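PDB 3I3L: alkylhalidase CmlS from Streptomyces venezuelae, which is a flavin-dependent halogenase of chloramphenicol biosynthesis that binds FAD through a covalent flavin-aspartate bond. Local coordinates for residues A[251-256]-A[391-396]; A[98-103]-A[383-388]. One frame throughout, in Å; residues are numbered along the deposited sequence.

Interaction 1: residues A[251-256]-A[391-396]; sequences VVDRSK and WRKRRI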
ATOM      1  N   VAL A 251      -9.044  -6.548 -15.313  1.00 25.59           N
ATOM      2  CA  VAL A 251      -7.622  -6.210 -15.434  1.00 24.63           C
ATOM      3  C   VAL A 251      -6.967  -7.265 -16.339  1.00 26.41           C
ATOM      4  O   VAL A 251      -6.931  -8.454 -16.010  1.00 23.99           O
ATOM      5  CB  VAL A 251      -6.930  -6.122 -14.038  1.00 23.54           C
ATOM      6  CG1 VAL A 251      -5.441  -5.756 -14.164  1.00 24.64           C
ATOM      7  CG2 VAL A 251      -7.659  -5.043 -13.176  1.00 19.59           C
ATOM      8  N   VAL A 252      -6.465  -6.804 -17.488  1.00 26.83           N
ATOM      9  CA  VAL A 252      -5.952  -7.681 -18.535  1.00 25.79           C
ATOM     10  C   VAL A 252      -4.589  -7.143 -18.946  1.00 28.24           C
ATOM     11  O   VAL A 252      -4.108  -6.139 -18.374  1.00 27.25           O
ATOM     12  CB  VAL A 252      -6.897  -7.735 -19.742  1.00 26.91           C
ATOM     13  CG1 VAL A 252      -8.249  -8.323 -19.342  1.00 26.41           C
ATOM     14  CG2 VAL A 252      -7.134  -6.317 -20.370  1.00 23.08           C
ATOM     15  N   ASP A 253      -3.927  -7.816 -19.886  1.00 26.70           N
ATOM     16  CA  ASP A 253      -2.552  -7.437 -20.248  1.00 28.11           C
ATOM     17  C   ASP A 253      -2.626  -6.334 -21.288  1.00 27.84           C
ATOM     18  O   ASP A 253      -3.631  -6.210 -21.975  1.00 28.15           O
ATOM     19  CB  ASP A 253      -1.777  -8.635 -20.765  1.00 27.74           C
ATOM     20  CG  ASP A 253      -0.321  -8.312 -21.054  1.00 30.51           C
ATOM     21  OD1 ASP A 253       0.457  -8.118 -20.100  1.00 29.77           O
ATOM     22  OD2 ASP A 253       0.029  -8.208 -22.259  1.00 28.56           O
ATOM     23  N   ARG A 254      -1.580  -5.530 -21.422  1.00 28.77           N
ATOM     24  CA  ARG A 254      -1.670  -4.410 -22.338  1.00 31.56           C
ATOM     25  C   ARG A 254      -1.765  -4.894 -23.769  1.00 33.11           C
ATOM     26  O   ARG A 254      -2.152  -4.121 -24.650  1.00 34.48           O
ATOM     27  CB  ARG A 254      -0.478  -3.425 -22.174  1.00 31.32           C
ATOM     28  CG  ARG A 254       0.755  -3.707 -22.992  1.00 29.80           C
ATOM     29  CD  ARG A 254       1.443  -4.987 -22.593  1.00 28.40           C
ATOM     30  NE  ARG A 254       2.784  -5.062 -23.152  1.00 34.77           N
ATOM     31  CZ  ARG A 254       3.225  -6.092 -23.896  1.00 43.69           C
ATOM     32  NH1 ARG A 254       2.429  -7.151 -24.151  1.00 42.44           N
ATOM     33  NH2 ARG A 254       4.484  -6.112 -24.338  1.00 38.61           N
ATOM     34  N   SER A 255      -1.389  -6.163 -24.010  1.00 34.69           N
ATOM     35  CA  SER A 255      -1.522  -6.793 -25.351  1.00 35.67           C
ATOM     36  C   SER A 255      -2.950  -6.856 -25.843  1.00 36.59           C
ATOM     37  O   SER A 255      -3.174  -7.152 -27.038  1.00 39.74           O
ATOM     38  CB  SER A 255      -0.942  -8.226 -25.387  1.00 37.04           C
ATOM     39  OG  SER A 255      -1.656  -9.133 -24.532  1.00 36.39           O
ATOM     40  N   LYS A 256      -3.914  -6.581 -24.965  1.00 35.33           N
ATOM     41  CA  LYS A 256      -5.350  -6.561 -25.338  1.00 34.57           C
ATOM     42  C   LYS A 256      -5.760  -5.213 -25.877  1.00 36.10           C
ATOM     43  O   LYS A 256      -6.947  -5.022 -26.277  1.00 35.68           O
ATOM     44  CB  LYS A 256      -6.293  -6.920 -24.161  1.00 31.70           C
ATOM     45  CG  LYS A 256      -6.088  -8.304 -23.572  1.00 32.13           C
ATOM     46  CD  LYS A 256      -6.505  -9.412 -24.622  1.00 32.19           C
ATOM     47  CE  LYS A 256      -6.297 -10.847 -24.060  1.00 35.93           C
ATOM     48  NZ  LYS A 256      -6.881 -11.856 -24.956  1.00 38.73           N
ATOM     49  N   TRP A 391      -0.741 -14.293 -17.644  1.00 26.15           N
ATOM     50  CA  TRP A 391      -0.144 -15.070 -16.573  1.00 26.12           C
ATOM     51  C   TRP A 391       1.359 -15.264 -16.749  1.00 25.69           C
ATOM     52  O   TRP A 391       2.111 -15.238 -15.789  1.00 26.49           O
ATOM     53  CB  TRP A 391      -0.911 -16.390 -16.354  1.00 27.21           C
ATOM     54  CG  TRP A 391      -2.307 -16.078 -15.911  1.00 25.17           C
ATOM     55  CD1 TRP A 391      -3.439 -16.127 -16.664  1.00 26.71           C
ATOM     56  CD2 TRP A 391      -2.691 -15.575 -14.645  1.00 26.59           C
ATOM     57  NE1 TRP A 391      -4.538 -15.691 -15.923  1.00 26.89           N
ATOM     58  CE2 TRP A 391      -4.103 -15.337 -14.687  1.00 27.84           C
ATOM     59  CE3 TRP A 391      -2.000 -15.244 -13.506  1.00 30.25           C
ATOM     60  CZ2 TRP A 391      -4.811 -14.803 -13.613  1.00 30.72           C
ATOM     61  CZ3 TRP A 391      -2.712 -14.714 -12.424  1.00 34.65           C
ATOM     62  CH2 TRP A 391      -4.095 -14.505 -12.487  1.00 33.60           C
ATOM     63  N   ARG A 392       1.773 -15.417 -17.988  1.00 26.91           N
ATOM     64  CA  ARG A 392       3.155 -15.668 -18.356  1.00 27.77           C
ATOM     65  C   ARG A 392       4.034 -14.446 -18.074  1.00 28.27           C
ATOM     66  O   ARG A 392       5.201 -14.576 -17.713  1.00 28.44           O
ATOM     67  CB  ARG A 392       3.202 -15.986 -19.870  1.00 26.04           C
ATOM     68  CG  ARG A 392       4.586 -16.089 -20.482  1.00 29.05           C
ATOM     69  CD  ARG A 392       4.546 -16.875 -21.886  1.00 28.51           C
ATOM     70  NE  ARG A 392       3.843 -16.164 -22.925  1.00 24.64           N
ATOM     71  CZ  ARG A 392       2.601 -16.441 -23.377  1.00 29.24           C
ATOM     72  NH1 ARG A 392       2.070 -15.736 -24.354  1.00 24.25           N
ATOM     73  NH2 ARG A 392       1.872 -17.431 -22.873  1.00 28.30           N
ATOM     74  N   LYS A 393       3.510 -13.258 -18.329  1.00 28.70           N
ATOM     75  CA  LYS A 393       4.297 -12.076 -18.041  1.00 30.14           C
ATOM     76  C   LYS A 393       4.460 -11.912 -16.535  1.00 29.13           C
ATOM     77  O   LYS A 393       5.453 -11.389 -16.107  1.00 28.71           O
ATOM     78  CB  LYS A 393       3.697 -10.795 -18.702  1.00 31.01           C
ATOM     79  CG  LYS A 393       3.664 -10.851 -20.268  1.00 34.94           C
ATOM     80  CD  LYS A 393       5.103 -10.961 -20.846  1.00 35.90           C
ATOM     81  CE  LYS A 393       5.167 -10.780 -22.372  1.00 37.85           C
ATOM     82  NZ  LYS A 393       5.587  -9.367 -22.706  1.00 44.46           N
ATOM     83  N   ARG A 394       3.490 -12.355 -15.749  1.00 28.21           N
ATOM     84  CA  ARG A 394       3.461 -11.971 -14.338  1.00 28.44           C
ATOM     85  C   ARG A 394       3.951 -13.022 -13.352  1.00 30.32           C
ATOM     86  O   ARG A 394       4.362 -12.686 -12.210  1.00 31.52           O
ATOM     87  CB  ARG A 394       2.074 -11.467 -13.946  1.00 25.74           C
ATOM     88  CG  ARG A 394       1.790 -10.115 -14.524  1.00 24.32           C
ATOM     89  CD  ARG A 394       0.266  -9.918 -14.675  1.00 26.10           C
ATOM     90  NE  ARG A 394      -0.025  -8.677 -15.371  1.00 26.85           N
ATOM     91  CZ  ARG A 394       0.072  -8.517 -16.705  1.00 30.62           C
ATOM     92  NH1 ARG A 394       0.439  -9.532 -17.482  1.00 29.08           N
ATOM     93  NH2 ARG A 394      -0.233  -7.362 -17.274  1.00 27.16           N
ATOM     94  N   ARG A 395       3.952 -14.290 -13.780  1.00 30.88           N
ATOM     95  CA  ARG A 395       4.325 -15.375 -12.886  1.00 32.08           C
ATOM     96  C   ARG A 395       5.807 -15.363 -12.771  1.00 33.54           C
ATOM     97  O   ARG A 395       6.462 -14.884 -13.660  1.00 33.98           O
ATOM     98  CB  ARG A 395       3.812 -16.745 -13.404  1.00 32.48           C
ATOM     99  CG  ARG A 395       4.598 -17.359 -14.612  1.00 32.73           C
ATOM    100  CD  ARG A 395       3.829 -18.611 -15.202  1.00 32.67           C
ATOM    101  NE  ARG A 395       4.377 -18.962 -16.518  1.00 33.48           N
ATOM    102  CZ  ARG A 395       3.699 -19.057 -17.672  1.00 33.85           C
ATOM    103  NH1 ARG A 395       2.363 -18.908 -17.752  1.00 33.47           N
ATOM    104  NH2 ARG A 395       4.375 -19.318 -18.796  1.00 32.61           N
ATOM    105  N   ILE A 396       6.345 -15.878 -11.663  1.00 35.72           N
ATOM    106  CA  ILE A 396       7.772 -15.848 -11.463  1.00 38.62           C
ATOM    107  C   ILE A 396       8.529 -16.635 -12.571  1.00 41.51           C
ATOM    108  O   ILE A 396       8.103 -17.732 -12.985  1.00 41.00           O
ATOM    109  CB  ILE A 396       8.126 -16.402 -10.061  1.00 39.83           C
ATOM    110  CG1 ILE A 396       8.008 -15.291  -9.025  1.00 40.13           C
ATOM    111  CG2 ILE A 396       9.591 -17.063 -10.032  1.00 38.09           C
ATOM    112  CD1 ILE A 396       7.784 -15.844  -7.588  1.00 42.15           C
TER
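Asp253, the last residue of strand 245-253, faces Lys393 and Arg394 in the final turn of helix 389-394; the closest pair of CA atoms, those of Asp253 and Lys393, is 8.6 Å apart, so side chains alone bridge the gap. The bridge is a buried salt bridge. Arg394, extended from CG to NE, presents the end of its guanidinium to a single carboxylate oxygen: NH1 and NH2 each lie 3.0 Å from Asp253 OD1, which sits in the guanidinium plane. The carboxylate stands nearly upright to that plane, at 86°, and OD1 is met on its anti side, somewhat out of the carboxylate plane. With CG anti to the backbone N (chi1 -176°), Asp253 reaches across to the helix while its second oxygen stays beside its own chain. There Asp253 OD2 takes the backbone N of Ser255 at 3.0 Å, closing an Asx turn, and also Ser255 OG. Arg254 NH1 lies 3.2 Å from Asp253 OD2, a further salt bridge. Five donors thus hold the carboxylate, which probably stays ionised. Replacing Asp253 by an alanine removes that carboxylate, which is likely to leave the buried Arg394 guanidinium without its counter-charge and the turn without its side-chain acceptor. On the partly exposed side, Arg254 NH2 and Lys393 NZ, like charges, approach to 3.8 Å; Glu389 OE1 is a salt-bridge partner of Arg254 and a long, weak one of Lys393. Arg394, its side chain about 9 Å from that of the flavin-linked Asp297, is fixed further by Asn205 OD1, Phe390 O and a cation-pi contact with Phe390. The contact therefore ties the end of a sheet strand, whose neighbour 203-213 supplies Tyr203 and Asn205, to a short helix that packs on Tyr378 of helix 352-382.

Interaction 2: residues A[98-103]-A[383-388]; sequences WGQDQA and FTEPDS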
ATOM      1  N   TRP A  98      -9.190 -17.292  -6.423  1.00 29.46           N
ATOM      2  CA  TRP A  98      -7.815 -17.164  -6.917  1.00 29.89           C
ATOM      3  C   TRP A  98      -7.264 -18.448  -7.499  1.00 31.03           C
ATOM      4  O   TRP A  98      -6.803 -19.334  -6.776  1.00 28.82           O
ATOM      5  CB  TRP A  98      -6.877 -16.643  -5.781  1.00 30.64           C
ATOM      6  CG  TRP A  98      -5.696 -15.930  -6.364  1.00 28.97           C
ATOM      7  CD1 TRP A  98      -4.406 -16.348  -6.352  1.00 29.60           C
ATOM      8  CD2 TRP A  98      -5.718 -14.692  -7.069  1.00 25.53           C
ATOM      9  NE1 TRP A  98      -3.609 -15.439  -7.006  1.00 30.16           N
ATOM     10  CE2 TRP A  98      -4.402 -14.424  -7.480  1.00 27.44           C
ATOM     11  CE3 TRP A  98      -6.729 -13.787  -7.399  1.00 26.84           C
ATOM     12  CZ2 TRP A  98      -4.059 -13.283  -8.213  1.00 26.23           C
ATOM     13  CZ3 TRP A  98      -6.393 -12.659  -8.151  1.00 27.70           C
ATOM     14  CH2 TRP A  98      -5.059 -12.412  -8.529  1.00 27.32           C
ATOM     15  N   GLY A  99      -7.315 -18.542  -8.823  1.00 31.75           N
ATOM     16  CA  GLY A  99      -7.035 -19.794  -9.493  1.00 33.67           C
ATOM     17  C   GLY A  99      -8.325 -20.516  -9.776  1.00 35.78           C
ATOM     18  O   GLY A  99      -9.412 -20.031  -9.371  1.00 35.99           O
ATOM     19  N   GLN A 100      -8.241 -21.656 -10.480  1.00 35.63           N
ATOM     20  CA  GLN A 100      -9.474 -22.400 -10.822  1.00 35.93           C
ATOM     21  C   GLN A 100      -9.654 -23.517  -9.830  1.00 35.96           C
ATOM     22  O   GLN A 100      -8.663 -24.061  -9.323  1.00 35.66           O
ATOM     23  CB  GLN A 100      -9.420 -22.928 -12.270  1.00 36.39           C
ATOM     24  CG  GLN A 100      -9.395 -21.790 -13.341  1.00 36.18           C
ATOM     25  CD  GLN A 100     -10.663 -20.945 -13.316  1.00 38.54           C
ATOM     26  OE1 GLN A 100     -11.782 -21.479 -13.286  1.00 41.48           O
ATOM     27  NE2 GLN A 100     -10.501 -19.619 -13.279  1.00 35.03           N
ATOM     28  N   ASP A 101     -10.914 -23.828  -9.507  1.00 37.28           N
ATOM     29  CA  ASP A 101     -11.218 -24.872  -8.507  1.00 39.12           C
ATOM     30  C   ASP A 101     -10.435 -24.738  -7.221  1.00 39.61           C
ATOM     31  O   ASP A 101      -9.852 -25.713  -6.709  1.00 40.13           O
ATOM     32  CB  ASP A 101     -10.982 -26.238  -9.127  1.00 40.74           C
ATOM     33  CG  ASP A 101     -12.000 -26.537 -10.197  1.00 47.45           C
ATOM     34  OD1 ASP A 101     -13.181 -26.807  -9.785  1.00 53.97           O
ATOM     35  OD2 ASP A 101     -11.641 -26.445 -11.416  1.00 49.45           O
ATOM     36  N   GLN A 102     -10.372 -23.516  -6.701  1.00 39.57           N
ATOM     37  CA  GLN A 102      -9.761 -23.321  -5.397  1.00 38.59           C
ATOM     38  C   GLN A 102     -10.860 -22.882  -4.482  1.00 36.47           C
ATOM     39  O   GLN A 102     -11.789 -22.191  -4.887  1.00 34.08           O
ATOM     40  CB  GLN A 102      -8.651 -22.247  -5.432  1.00 38.99           C
ATOM     41  CG  GLN A 102      -7.547 -22.522  -6.451  1.00 41.02           C
ATOM     42  CD  GLN A 102      -6.641 -23.684  -6.057  1.00 43.91           C
ATOM     43  OE1 GLN A 102      -5.991 -23.650  -5.010  1.00 45.92           O
ATOM     44  NE2 GLN A 102      -6.598 -24.715  -6.901  1.00 41.83           N
ATOM     45  N   ALA A 103     -10.757 -23.291  -3.233  1.00 35.73           N
ATOM     46  CA  ALA A 103     -11.595 -22.711  -2.186  1.00 34.40           C
ATOM     47  C   ALA A 103     -11.342 -21.176  -2.201  1.00 32.31           C
ATOM     48  O   ALA A 103     -10.208 -20.740  -2.422  1.00 31.43           O
ATOM     49  CB  ALA A 103     -11.144 -23.308  -0.845  1.00 33.46           C
ATOM     50  N   PHE A 383      -0.665 -21.561 -11.634  1.00 31.92           N
ATOM     51  CA  PHE A 383      -0.707 -23.023 -11.600  1.00 33.62           C
ATOM     52  C   PHE A 383      -2.039 -23.582 -12.078  1.00 34.98           C
ATOM     53  O   PHE A 383      -2.102 -24.702 -12.602  1.00 36.75           O
ATOM     54  CB  PHE A 383      -0.389 -23.529 -10.194  1.00 34.14           C
ATOM     55  CG  PHE A 383       1.047 -23.287  -9.802  1.00 38.04           C
ATOM     56  CD1 PHE A 383       2.082 -23.753 -10.619  1.00 40.66           C
ATOM     57  CD2 PHE A 383       1.363 -22.598  -8.648  1.00 36.46           C
ATOM     58  CE1 PHE A 383       3.428 -23.536 -10.280  1.00 41.13           C
ATOM     59  CE2 PHE A 383       2.720 -22.359  -8.319  1.00 38.84           C
ATOM     60  CZ  PHE A 383       3.736 -22.824  -9.129  1.00 36.97           C
ATOM     61  N   THR A 384      -3.114 -22.807 -11.935  1.00 33.83           N
ATOM     62  CA  THR A 384      -4.397 -23.292 -12.376  1.00 34.29           C
ATOM     63  C   THR A 384      -5.025 -22.437 -13.456  1.00 34.59           C
ATOM     64  O   THR A 384      -6.115 -22.760 -13.936  1.00 37.16           O
ATOM     65  CB  THR A 384      -5.371 -23.491 -11.239  1.00 34.46           C
ATOM     66  OG1 THR A 384      -5.539 -22.253 -10.552  1.00 32.65           O
ATOM     67  CG2 THR A 384      -4.820 -24.597 -10.270  1.00 36.60           C
ATOM     68  N   GLU A 385      -4.345 -21.373 -13.867  1.00 30.87           N
ATOM     69  CA  GLU A 385      -4.864 -20.604 -15.005  1.00 29.37           C
ATOM     70  C   GLU A 385      -4.040 -20.953 -16.260  1.00 29.20           C
ATOM     71  O   GLU A 385      -2.912 -21.394 -16.137  1.00 27.89           O
ATOM     72  CB  GLU A 385      -4.840 -19.072 -14.709  1.00 27.79           C
ATOM     73  CG  GLU A 385      -5.859 -18.619 -13.666  1.00 25.96           C
ATOM     74  CD  GLU A 385      -7.312 -18.666 -14.145  1.00 31.37           C
ATOM     75  OE1 GLU A 385      -7.587 -18.882 -15.358  1.00 33.28           O
ATOM     76  OE2 GLU A 385      -8.230 -18.499 -13.295  1.00 30.69           O
ATOM     77  N   PRO A 386      -4.604 -20.757 -17.463  1.00 30.90           N
ATOM     78  CA  PRO A 386      -3.921 -21.181 -18.682  1.00 31.49           C
ATOM     79  C   PRO A 386      -2.640 -20.375 -18.942  1.00 33.77           C
ATOM     80  O   PRO A 386      -2.352 -19.340 -18.259  1.00 34.11           O
ATOM     81  CB  PRO A 386      -4.956 -20.889 -19.800  1.00 34.16           C
ATOM     82  CG  PRO A 386      -6.120 -20.147 -19.122  1.00 33.06           C
ATOM     83  CD  PRO A 386      -6.039 -20.481 -17.694  1.00 31.18           C
ATOM     84  N   ASP A 387      -1.854 -20.826 -19.905  1.00 32.53           N
ATOM     85  CA  ASP A 387      -0.615 -20.150 -20.183  1.00 31.73           C
ATOM     86  C   ASP A 387      -0.868 -19.045 -21.203  1.00 31.56           C
ATOM     87  O   ASP A 387      -0.356 -19.116 -22.349  1.00 33.91           O
ATOM     88  CB  ASP A 387       0.476 -21.127 -20.634  1.00 28.57           C
ATOM     89  CG  ASP A 387       1.771 -20.398 -21.045  1.00 34.34           C
ATOM     90  OD1 ASP A 387       2.036 -19.243 -20.568  1.00 37.24           O
ATOM     91  OD2 ASP A 387       2.525 -20.946 -21.847  1.00 27.81           O
ATOM     92  N   SER A 388      -1.669 -18.037 -20.795  1.00 30.11           N
ATOM     93  CA  SER A 388      -1.889 -16.813 -21.564  1.00 28.74           C
ATOM     94  C   SER A 388      -0.770 -15.811 -21.329  1.00 27.32           C
ATOM     95  O   SER A 388      -0.001 -15.938 -20.373  1.00 29.13           O
ATOM     96  CB  SER A 388      -3.273 -16.203 -21.216  1.00 28.10           C
ATOM     97  OG  SER A 388      -3.223 -15.619 -19.922  1.00 29.58           O
TER
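Gln100 and Thr384 join two irregular connections: the hairpin loop between the antiparallel strands 89-97 and 105-108, and the link from helix 352-382 to helix 389-394. The Gln100 and Glu385 side chains cross at about a right angle, with amide and carboxylate planes 79° apart. Gln100 NE2 lies 2.5 Å from Glu385 OE2 in a nearly straight bond (174°), a separation short enough for its exact length to be doubtful. The acceptor lies in the amide plane, while the donor meets Glu385 OE2 on its syn side, somewhat out of the carboxylate plane. Both chains bend at chi2, which brings their polar ends together. Thr230 OG1, on strand 226-231, also bonds Glu385 OE2 and the Gly99 N, linking the sheet to this junction. Thr384 points its side chain at the loop and splits its work between two branches. OG1, set between its own backbone N and carbonyl carbon (chi1 58°), accepts the backbone N-H of Gln100; Thr384 CG2 lies against the amide of Gln102, 3.8 Å from Gln102 NE2. That amide is in turn held by the Gln100 carbonyl: Gln102 NE2 lies 3.2 Å from Gln100 O, with the acceptor in the amide plane. Gly99 lets the loop run this close: a CB there would collide with Thr384 OG1, which already sits 3.1 Å from Gly99 CA and 2.8 Å from Gln100 N.

How the interactions relate
The two interactions have centres 14 Å apart, on the same side of the chain's centre, and their segments alternate in sequence: 98-103, 251-256, 383-388, 391-396. Each joins the large mixed sheet, interaction 1 at the end of strand 245-253 and interaction 2 at the loop between strands 89-97 and 105-108, to the region after helix 352-382. Direct contacts link them. Asp387 OD1 forms salt bridges with Arg392 NH2 and Arg395 NH1, and the Trp391 indole packs against Glu385 CB. The post-helix region is thus fastened to the sheet at two places: at interaction 1 the side chain of Val252 is about 10 Å from the bound FAD, while interaction 2 lies away from the FAD-binding residues.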